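Local atomic coordinates of epidermal growth factor receptor pathway substrate 8-like protein 1 (Mus musculus, PDB entry 2CY5), a protein that probably binds peptide motifs through its phosphotyrosine-binding (PTB) domain as an EPS8-related protein of signal transduction. Residues A[15-20]-A[35-40]; A[90-95]-A[111-116]. All coordinates share one frame; numbering follows the deposited sequence.

The two contacts lie in one PTB domain, in series along the chain, with their centres about 13 Å apart. Interaction 1 sets strand 9-20 against helix 30-42; interaction 2 pairs strands 94-99 and 108-114. They meet directly, because strand 108-114 lies between strands 9-20 and 94-99 in the antiparallel sheet: Leu16 N is 2.8 Å from Phe111 O, and Val17 O is 2.9 Å from Phe111 N. Leu37 adds an apolar link, its CD2 lying 3.2 Å from Leu94 CD1. Helix 30-42 thus packs on the sheet face that carries Phe111 and Leu94, with Leu37 reaching both, and the two contacts share one apolar core of the PTB domain.

Interaction 1. Residues A[15-20]-A[35-40]; sequences HLVTFC and RKLAVM
Lys36 NZ and Cys20 O share one water molecule, which accepts from NZ at 2.8 Å and donates to the carbonyl oxygen. The ammonium group therefore reaches the strand through solvent, while its carbon chain makes direct contact. CE of Lys36 lies over one face of the Phe19 ring, 3.9 Å from the ring centroid and 18° off the normal, which identifies a CH-pi contact. Behind it, Lys36 CD meets two rim carbons of Phe19, CE1 at 3.7 Å and CZ at 3.9 Å.

Met40, modelled as selenomethionine, meets the same ring in a Met-aromatic contact. Its SE atom is 3.6 Å from Phe19 CD2 and approaches obliquely, 46° off the ring normal. The chain bends at chi3 (74°), which places Met40 CE only 3.3 Å from Val17 CG2, closer than usual for two carbons. The other branch of Val17 packs on Leu37, CG1 to CD1 at 3.7 Å, the two side chains lying antiparallel alongside each other.

Thr18 points away from the helix; its OG1 is hydrogen-bonded to His15 NE2 at 2.9 Å and also to His110 ND1. Cys20 forms a disulfide with Cys20 of the second subunit, so the contact stands beside the dimer interface. Lys36, Leu37 and Met40, set against Val17 and Phe19, seat helix 30-42 on strand 9-20. A classic bulge places Leu16 and Val17 opposite Phe111 of strand 108-114, and Leu37 extends the packing to that residue and to Leu94 of strand 94-99.

Interaction 2. Residues A[90-95]-A[111-116]; sequences RSRSLL and FFQGLL
At the open end of the antiparallel hairpin of strands 94-99 and 108-114, part of the PTB-domain sheet, Leu95 and Phe112 form a hydrogen-bonded pair. Leu95 N donates to Phe112 O at 2.8 Å, and Phe112 N returns a bond to Leu95 O at 2.9 Å. The next pair, Leu94 with Gln113, is non-hydrogen-bonded; there Leu94 CA approaches Phe112 O at 3.3 Å in a CA-H...O contact.

Side chains alternate between the faces. Leu95 and Phe112 lie side by side on one face, CB to CB 4.1 Å, where Leu95 also meets Ala119 and Ile122 of helix 118-133. Leu94 and Gln113 share the other face; Leu94 CD1 comes 4.0 Å from Phe111 CD1, the two side chains crossing obliquely.

Toward the loop, the Gln113 amide, as modelled, stacks on the Arg92 guanidinium with the planes 21° apart. NE2 stands 3.8 Å from the guanidinium plane, over its centre. Gln113 CG is anti to the backbone N (chi1 -176°) and the chain continues extended, while OE1 accepts from Asn14 ND2 of strand 9-20. An alanine at Gln113 would probably leave the guanidinium without its stacked amide and Asn14 ND2 without this acceptor. Arg92 NH1 is modelled too close to Gly114 O to interpret, so the placement of the guanidinium, and with it the detail of the stack, is doubtful.

The two backbone bonds satisfy the polar atoms of the Leu95-Phe112 pair and fix the register there. Past it, buried Gly114 N has no partner in the model, consistent with the pairing fraying toward Arg92.

Interaction 1. Residues A[15-20]-A[35-40]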
loop_
_atom_site.group_PDB
_atom_site.type_symbol
_atom_site.label_atom_id
_atom_site.label_comp_id
_atom_site.label_asym_id
_atom_site.label_seq_id
_atom_site.Cartn_x
_atom_site.Cartn_y
_atom_site.Cartn_z
ATOM N N HIS A 15 3.511 -3.872 -14.349
ATOM C CA HIS A 15 4.041 -3.767 -12.967
ATOM C C HIS A 15 4.745 -5.081 -12.665
ATOM O O HIS A 15 4.207 -6.179 -13.004
ATOM C CB HIS A 15 2.795 -3.571 -12.075
ATOM C CG HIS A 15 3.157 -3.737 -10.627
ATOM N ND1 HIS A 15 3.033 -4.951 -9.931
ATOM C CD2 HIS A 15 3.712 -2.859 -9.747
ATOM C CE1 HIS A 15 3.502 -4.797 -8.697
ATOM N NE2 HIS A 15 3.915 -3.536 -8.550
ATOM N N LEU A 16 5.909 -5.086 -12.082
ATOM C CA LEU A 16 6.578 -6.339 -11.797
ATOM C C LEU A 16 6.453 -6.675 -10.286
ATOM O O LEU A 16 6.124 -7.788 -10.008
ATOM C CB LEU A 16 8.048 -6.248 -12.081
ATOM C CG LEU A 16 8.270 -5.919 -13.607
ATOM C CD1 LEU A 16 9.841 -5.959 -13.835
ATOM C CD2 LEU A 16 7.648 -7.072 -14.426
ATOM N N VAL A 17 6.770 -5.762 -9.360
ATOM C CA VAL A 17 6.719 -6.108 -7.903
ATOM C C VAL A 17 6.724 -4.771 -7.087
ATOM O O VAL A 17 7.144 -3.700 -7.621
ATOM C CB VAL A 17 8.093 -6.904 -7.536
ATOM C CG1 VAL A 17 9.293 -5.971 -7.299
ATOM C CG2 VAL A 17 7.821 -7.657 -6.224
ATOM N N THR A 18 6.122 -4.781 -5.884
ATOM C CA THR A 18 6.189 -3.696 -4.946
ATOM C C THR A 18 6.665 -4.376 -3.638
ATOM O O THR A 18 6.082 -5.464 -3.250
ATOM C CB THR A 18 4.863 -3.142 -4.755
ATOM O OG1 THR A 18 4.408 -2.464 -5.946
ATOM C CG2 THR A 18 4.900 -2.130 -3.554
ATOM N N PHE A 19 7.660 -3.866 -2.946
ATOM C CA PHE A 19 8.080 -4.466 -1.695
ATOM C C PHE A 19 8.485 -3.371 -0.731
ATOM O O PHE A 19 8.854 -2.260 -1.179
ATOM C CB PHE A 19 9.198 -5.534 -1.951
ATOM C CG PHE A 19 10.524 -4.981 -2.460
ATOM C CD1 PHE A 19 11.351 -4.285 -1.648
ATOM C CD2 PHE A 19 10.876 -5.217 -3.819
ATOM C CE1 PHE A 19 12.609 -3.763 -2.154
ATOM C CE2 PHE A 19 12.109 -4.721 -4.357
ATOM C CZ PHE A 19 12.959 -4.004 -3.546
ATOM N N CYS A 20 8.379 -3.610 0.581
ATOM C CA CYS A 20 8.614 -2.547 1.595
ATOM C C CYS A 20 10.112 -2.471 1.785
ATOM O O CYS A 20 10.862 -3.480 1.667
ATOM C CB CYS A 20 7.975 -2.969 3.052
ATOM S SG CYS A 20 6.204 -3.310 2.506
ATOM N N ARG A 35 19.004 -5.954 -7.480
ATOM C CA ARG A 35 19.470 -7.305 -7.103
ATOM C C ARG A 35 18.335 -8.032 -6.323
ATOM O O ARG A 35 18.107 -9.240 -6.507
ATOM C CB ARG A 35 20.719 -7.345 -6.169
ATOM C CG ARG A 35 21.997 -6.892 -6.883
ATOM C CD ARG A 35 23.284 -7.300 -6.159
ATOM N NE ARG A 35 23.467 -6.544 -4.945
ATOM C CZ ARG A 35 23.855 -5.258 -4.872
ATOM N NH1 ARG A 35 24.122 -4.536 -5.953
ATOM N NH2 ARG A 35 23.990 -4.695 -3.676
ATOM N N LYS A 36 17.664 -7.314 -5.426
ATOM C CA LYS A 36 16.592 -8.010 -4.666
ATOM C C LYS A 36 15.488 -8.341 -5.672
ATOM O O LYS A 36 14.906 -9.412 -5.572
ATOM C CB LYS A 36 16.116 -7.096 -3.577
ATOM C CG LYS A 36 14.845 -7.604 -2.859
ATOM C CD LYS A 36 14.657 -6.831 -1.521
ATOM C CE LYS A 36 13.256 -7.376 -0.833
ATOM N NZ LYS A 36 13.322 -7.029 0.649
ATOM N N LEU A 37 15.193 -7.468 -6.695
ATOM C CA LEU A 37 14.231 -7.883 -7.703
ATOM C C LEU A 37 14.591 -9.215 -8.417
ATOM O O LEU A 37 13.721 -10.045 -8.626
ATOM C CB LEU A 37 14.049 -6.816 -8.841
ATOM C CG LEU A 37 13.264 -7.198 -10.061
ATOM C CD1 LEU A 37 11.775 -7.167 -9.724
ATOM C CD2 LEU A 37 13.638 -6.107 -11.198
ATOM N N ALA A 38 15.853 -9.405 -8.789
ATOM C CA ALA A 38 16.274 -10.629 -9.464
ATOM C C ALA A 38 16.104 -11.788 -8.428
ATOM O O ALA A 38 15.637 -12.853 -8.863
ATOM C CB ALA A 38 17.761 -10.620 -9.872
ATOM N N VAL A 39 16.473 -11.595 -7.152
ATOM C CA VAL A 39 16.284 -12.743 -6.158
ATOM C C VAL A 39 14.797 -13.112 -6.127
ATOM O O VAL A 39 14.406 -14.284 -6.229
ATOM C CB VAL A 39 16.798 -12.343 -4.799
ATOM C CG1 VAL A 39 16.484 -13.402 -3.731
ATOM C CG2 VAL A 39 18.308 -12.244 -4.861
HETATM N N MSE A 40 13.927 -12.085 -6.016
HETATM C CA MSE A 40 12.491 -12.324 -5.953
HETATM C C MSE A 40 12.024 -13.027 -7.134
HETATM O O MSE A 40 11.115 -13.906 -7.099
HETATM C CB MSE A 40 11.644 -10.973 -5.719
HETATM C CG MSE A 40 12.007 -10.567 -4.351
HETATM SE SE MSE A 40 11.166 -8.757 -4.107
HETATM C CE MSE A 40 9.294 -9.525 -3.931
HETATM O O HOH W 1 13.640 -4.265 0.966
#

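Interaction 2. Residues A[90-95]-A[111-116]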
loop_
_atom_site.group_PDB
_atom_site.type_symbol
_atom_site.label_atom_id
_atom_site.label_comp_id
_atom_site.label_asym_id
_atom_site.label_seq_id
_atom_site.Cartn_x
_atom_site.Cartn_y
_atom_site.Cartn_z
ATOM N N ARG A 90 19.618 -8.218 -18.729
ATOM C CA ARG A 90 18.337 -7.796 -19.227
ATOM C C ARG A 90 18.665 -6.767 -20.293
ATOM O O ARG A 90 19.580 -5.951 -20.111
ATOM C CB ARG A 90 17.545 -7.211 -18.078
ATOM C CG ARG A 90 16.120 -7.730 -17.947
ATOM C CD ARG A 90 15.648 -7.511 -16.494
ATOM N NE ARG A 90 14.278 -7.968 -16.224
ATOM C CZ ARG A 90 13.842 -8.289 -15.009
ATOM N NH1 ARG A 90 14.697 -8.183 -13.980
ATOM N NH2 ARG A 90 12.594 -8.770 -14.827
ATOM N N SER A 91 17.971 -6.865 -21.426
ATOM C CA SER A 91 18.176 -5.941 -22.546
ATOM C C SER A 91 17.322 -4.655 -22.367
ATOM O O SER A 91 17.501 -3.707 -23.122
ATOM C CB SER A 91 17.767 -6.624 -23.843
ATOM O OG SER A 91 16.358 -6.848 -23.844
ATOM N N ARG A 92 16.407 -4.669 -21.360
ATOM C CA ARG A 92 15.462 -3.570 -20.967
ATOM C C ARG A 92 15.643 -2.773 -19.741
ATOM O O ARG A 92 16.088 -3.233 -18.707
ATOM C CB ARG A 92 14.063 -4.053 -20.823
ATOM C CG ARG A 92 13.425 -4.305 -22.011
ATOM C CD ARG A 92 12.019 -4.117 -21.774
ATOM N NE ARG A 92 11.268 -5.196 -22.377
ATOM C CZ ARG A 92 9.945 -5.209 -22.382
ATOM N NH1 ARG A 92 9.299 -4.221 -21.840
ATOM N NH2 ARG A 92 9.252 -6.207 -22.882
ATOM N N SER A 93 14.912 -1.679 -19.816
ATOM C CA SER A 93 14.972 -0.740 -18.744
ATOM C C SER A 93 13.808 -0.972 -17.716
ATOM O O SER A 93 12.700 -1.343 -18.043
ATOM C CB SER A 93 14.961 0.683 -19.371
ATOM O OG SER A 93 15.698 1.667 -18.597
ATOM N N LEU A 94 14.107 -0.864 -16.449
ATOM C CA LEU A 94 13.016 -0.932 -15.483
ATOM C C LEU A 94 12.809 0.530 -14.971
ATOM O O LEU A 94 13.771 1.305 -14.788
ATOM C CB LEU A 94 13.488 -1.717 -14.309
ATOM C CG LEU A 94 13.768 -3.192 -14.800
ATOM C CD1 LEU A 94 14.159 -3.955 -13.546
ATOM C CD2 LEU A 94 12.515 -3.837 -15.549
ATOM N N LEU A 95 11.570 0.835 -14.634
ATOM C CA LEU A 95 11.243 2.079 -14.045
ATOM C C LEU A 95 11.161 1.788 -12.473
ATOM O O LEU A 95 10.429 0.878 -12.000
ATOM C CB LEU A 95 9.865 2.518 -14.505
ATOM C CG LEU A 95 9.455 3.781 -13.672
ATOM C CD1 LEU A 95 10.289 5.037 -14.010
ATOM C CD2 LEU A 95 7.879 4.175 -14.011
ATOM N N PHE A 111 8.613 -1.595 -8.959
ATOM C CA PHE A 111 9.340 -1.781 -10.226
ATOM C C PHE A 111 8.326 -2.033 -11.341
ATOM O O PHE A 111 7.372 -2.899 -11.213
ATOM C CB PHE A 111 10.247 -3.000 -10.150
ATOM C CG PHE A 111 11.604 -2.744 -9.627
ATOM C CD1 PHE A 111 12.542 -2.125 -10.383
ATOM C CD2 PHE A 111 11.946 -3.211 -8.351
ATOM C CE1 PHE A 111 13.859 -1.970 -9.939
ATOM C CE2 PHE A 111 13.268 -3.075 -7.853
ATOM C CZ PHE A 111 14.277 -2.456 -8.648
ATOM N N PHE A 112 8.588 -1.346 -12.494
ATOM C CA PHE A 112 7.744 -1.478 -13.714
ATOM C C PHE A 112 8.634 -1.692 -14.889
ATOM O O PHE A 112 9.780 -1.260 -14.908
ATOM C CB PHE A 112 6.872 -0.238 -13.956
ATOM C CG PHE A 112 6.015 0.140 -12.794
ATOM C CD1 PHE A 112 6.528 0.982 -11.750
ATOM C CD2 PHE A 112 4.703 -0.202 -12.747
ATOM C CE1 PHE A 112 5.700 1.497 -10.715
ATOM C CE2 PHE A 112 3.794 0.289 -11.677
ATOM C CZ PHE A 112 4.308 1.163 -10.668
ATOM N N GLN A 113 8.142 -2.481 -15.827
ATOM C CA GLN A 113 8.897 -2.824 -17.069
ATOM C C GLN A 113 8.274 -1.921 -18.072
ATOM O O GLN A 113 7.064 -1.788 -18.170
ATOM C CB GLN A 113 8.543 -4.200 -17.504
ATOM C CG GLN A 113 9.273 -4.664 -18.646
ATOM C CD GLN A 113 8.981 -6.126 -18.815
ATOM O OE1 GLN A 113 7.792 -6.614 -18.798
ATOM N NE2 GLN A 113 10.055 -6.858 -18.963
ATOM N N GLY A 114 9.067 -1.243 -18.873
ATOM C CA GLY A 114 8.393 -0.316 -19.779
ATOM C C GLY A 114 8.140 -1.181 -21.028
ATOM O O GLY A 114 8.777 -2.239 -21.142
ATOM N N LEU A 115 7.211 -0.777 -21.906
ATOM C CA LEU A 115 7.060 -1.522 -23.140
ATOM C C LEU A 115 7.742 -0.703 -24.313
ATOM O O LEU A 115 8.937 -0.387 -24.307
ATOM C CB LEU A 115 5.605 -1.684 -23.381
ATOM C CG LEU A 115 4.999 -2.330 -22.059
ATOM C CD1 LEU A 115 3.461 -2.365 -22.046
ATOM C CD2 LEU A 115 5.568 -3.804 -22.087
ATOM N N LEU A 116 6.931 -0.294 -25.268
ATOM C CA LEU A 116 7.570 0.406 -26.424
ATOM C C LEU A 116 8.258 1.758 -26.026
ATOM O O LEU A 116 9.350 2.058 -26.504
ATOM C CB LEU A 116 6.494 0.624 -27.531
ATOM C CG LEU A 116 7.123 1.077 -28.867
ATOM C CD1 LEU A 116 8.149 0.149 -29.530
ATOM C CD2 LEU A 116 5.853 1.081 -29.763
#